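Local atomic coordinates of catechol 2,3-dioxygenase (PDB entry 3HPY), a protein that probably catalyses the iron-dependent extradiol cleavage of catechol by dioxygen, opening the aromatic ring to 2-hydroxy-6-oxohexa-2,4-dienoate. Residues E225-A230 with C254-W259. Numbering follows the deposited sequence.
Sequences EQVLRA and CTIYAW. With MCT (4-methylcatechol), chain J.
Val227 of helix 224-236 meets Ile256 of strand 254-259 through one methyl branch: its CG1 lies 3.6 Å from Ile256 CG1, and the two side chains run past each other in opposite directions. With CG1 anti to the backbone N (chi1 177°), this methyl is the branch of Val227 that faces both CG1 and CD1 of Ile256. The extended end of the isoleucine reaches the helix backbone, where Ile256 CD1 rests 3.4 Å from Val227 O. This small buried cluster, apolar but for that carbonyl oxygen, is the tight part of the contact. Around it the packing thins: Ala230 and Cys254 point toward the opposite segment, but neither comes into close contact. Met234, further along the helix, also touches Ile256. Beyond the cluster, partly exposed Glu225 and Leu228 turn to Trp224 of a second subunit, while Arg229 makes a salt bridge with Glu144 of a third.

The other face of the strand serves the substrate. Thr255 OG1 hydrogen-bonds the iron ligand Glu267, and Tyr257 OH, which also bonds His248, donates to O3 of 4-methylcatechol at 2.7 Å, with O3 at the tyrosine ring's edge, in its plane. Helix backing one strand face and catechol pocket lining the other are characteristic of the vicinal oxygen chelate fold of extradiol dioxygenases.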
# COMPACT_ATOMS: atom_id res chain seq x y z
N GLU C 225 -0.40 3.74 -3.06
CA GLU C 225 0.54 3.26 -4.06
C GLU C 225 0.13 3.77 -5.44
O GLU C 225 0.98 3.96 -6.30
CB GLU C 225 0.63 1.73 -4.05
CG GLU C 225 1.10 1.22 -2.69
CD GLU C 225 2.09 0.09 -2.78
OE1 GLU C 225 1.93 -0.82 -3.64
OE2 GLU C 225 3.04 0.10 -1.97
N GLN C 226 -1.16 4.00 -5.67
CA GLN C 226 -1.55 4.51 -6.98
C GLN C 226 -1.09 5.96 -7.13
O GLN C 226 -0.86 6.44 -8.24
CB GLN C 226 -3.06 4.41 -7.19
CG GLN C 226 -3.53 3.00 -7.54
CD GLN C 226 -2.76 2.40 -8.69
OE1 GLN C 226 -1.98 1.45 -8.51
NE2 GLN C 226 -2.95 2.94 -9.88
N VAL C 227 -0.92 6.66 -6.01
CA VAL C 227 -0.46 8.05 -6.06
C VAL C 227 1.00 8.08 -6.49
O VAL C 227 1.42 8.95 -7.27
CB VAL C 227 -0.62 8.74 -4.69
CG1 VAL C 227 -0.07 10.17 -4.75
CG2 VAL C 227 -2.10 8.80 -4.30
N LEU C 228 1.78 7.14 -5.99
CA LEU C 228 3.19 7.04 -6.34
C LEU C 228 3.30 6.79 -7.84
O LEU C 228 4.02 7.48 -8.55
CB LEU C 228 3.83 5.88 -5.59
CG LEU C 228 5.24 5.50 -6.06
CD1 LEU C 228 6.14 6.71 -5.98
CD2 LEU C 228 5.77 4.34 -5.20
N ARG C 229 2.57 5.79 -8.31
CA ARG C 229 2.57 5.44 -9.72
C ARG C 229 2.19 6.64 -10.60
O ARG C 229 2.73 6.80 -11.70
CB ARG C 229 1.61 4.27 -9.90
CG ARG C 229 1.10 4.02 -11.29
CD ARG C 229 0.40 2.68 -11.27
NE ARG C 229 0.14 2.20 -12.61
CZ ARG C 229 -0.64 2.80 -13.50
NH1 ARG C 229 -1.26 3.94 -13.19
NH2 ARG C 229 -0.81 2.26 -14.70
N ALA C 230 1.25 7.46 -10.12
CA ALA C 230 0.84 8.66 -10.86
C ALA C 230 2.08 9.53 -10.99
O ALA C 230 2.38 10.05 -12.06
CB ALA C 230 -0.25 9.42 -10.10
N CYS C 254 -4.44 12.38 0.48
CA CYS C 254 -3.11 12.32 -0.12
C CYS C 254 -3.23 12.80 -1.54
O CYS C 254 -4.24 12.54 -2.21
CB CYS C 254 -2.59 10.89 -0.10
SG CYS C 254 -2.53 10.27 1.56
N THR C 255 -2.21 13.49 -2.04
CA THR C 255 -2.33 14.02 -3.38
C THR C 255 -1.03 14.45 -4.05
O THR C 255 0.04 14.41 -3.46
CB THR C 255 -3.22 15.27 -3.34
OG1 THR C 255 -3.44 15.77 -4.66
CG2 THR C 255 -2.53 16.35 -2.52
N ILE C 256 -1.19 14.88 -5.29
CA ILE C 256 -0.09 15.39 -6.10
C ILE C 256 -0.68 16.44 -7.04
O ILE C 256 -1.72 16.21 -7.65
CB ILE C 256 0.55 14.30 -6.99
CG1 ILE C 256 1.26 13.27 -6.12
CG2 ILE C 256 1.52 14.96 -7.97
CD1 ILE C 256 2.04 12.23 -6.91
N TYR C 257 -0.01 17.58 -7.15
CA TYR C 257 -0.46 18.63 -8.05
C TYR C 257 0.49 18.68 -9.24
O TYR C 257 1.71 18.76 -9.08
CB TYR C 257 -0.46 20.00 -7.38
CG TYR C 257 -1.62 20.29 -6.45
CD1 TYR C 257 -2.80 19.55 -6.50
CD2 TYR C 257 -1.55 21.34 -5.53
CE1 TYR C 257 -3.87 19.83 -5.66
CE2 TYR C 257 -2.60 21.63 -4.68
CZ TYR C 257 -3.76 20.87 -4.74
OH TYR C 257 -4.79 21.16 -3.88
N ALA C 258 -0.08 18.64 -10.44
CA ALA C 258 0.70 18.69 -11.66
C ALA C 258 0.04 19.65 -12.63
O ALA C 258 -1.07 20.12 -12.38
CB ALA C 258 0.80 17.31 -12.28
N TRP C 259 0.71 19.93 -13.74
CA TRP C 259 0.14 20.84 -14.73
C TRP C 259 -0.07 20.15 -16.05
O TRP C 259 0.70 19.28 -16.44
CB TRP C 259 1.07 22.04 -14.95
CG TRP C 259 0.89 23.08 -13.94
CD1 TRP C 259 -0.20 23.89 -13.78
CD2 TRP C 259 1.79 23.41 -12.88
NE1 TRP C 259 -0.03 24.71 -12.68
CE2 TRP C 259 1.19 24.43 -12.12
CE3 TRP C 259 3.06 22.94 -12.51
CZ2 TRP C 259 1.80 24.99 -10.99
CZ3 TRP C 259 3.68 23.50 -11.40
CH2 TRP C 259 3.05 24.51 -10.65
C1 MCT J . -6.81 21.14 -0.29
C2 MCT J . -6.82 21.34 -1.68
C3 MCT J . -7.40 20.35 -2.51
O3 MCT J . -7.42 20.54 -3.83
C4 MCT J . -7.96 19.17 -1.96
O4 MCT J . -8.52 18.23 -2.78
C5 MCT J . -7.95 18.97 -0.55
C6 MCT J . -7.36 19.96 0.28
C MCT J . -6.19 22.17 0.60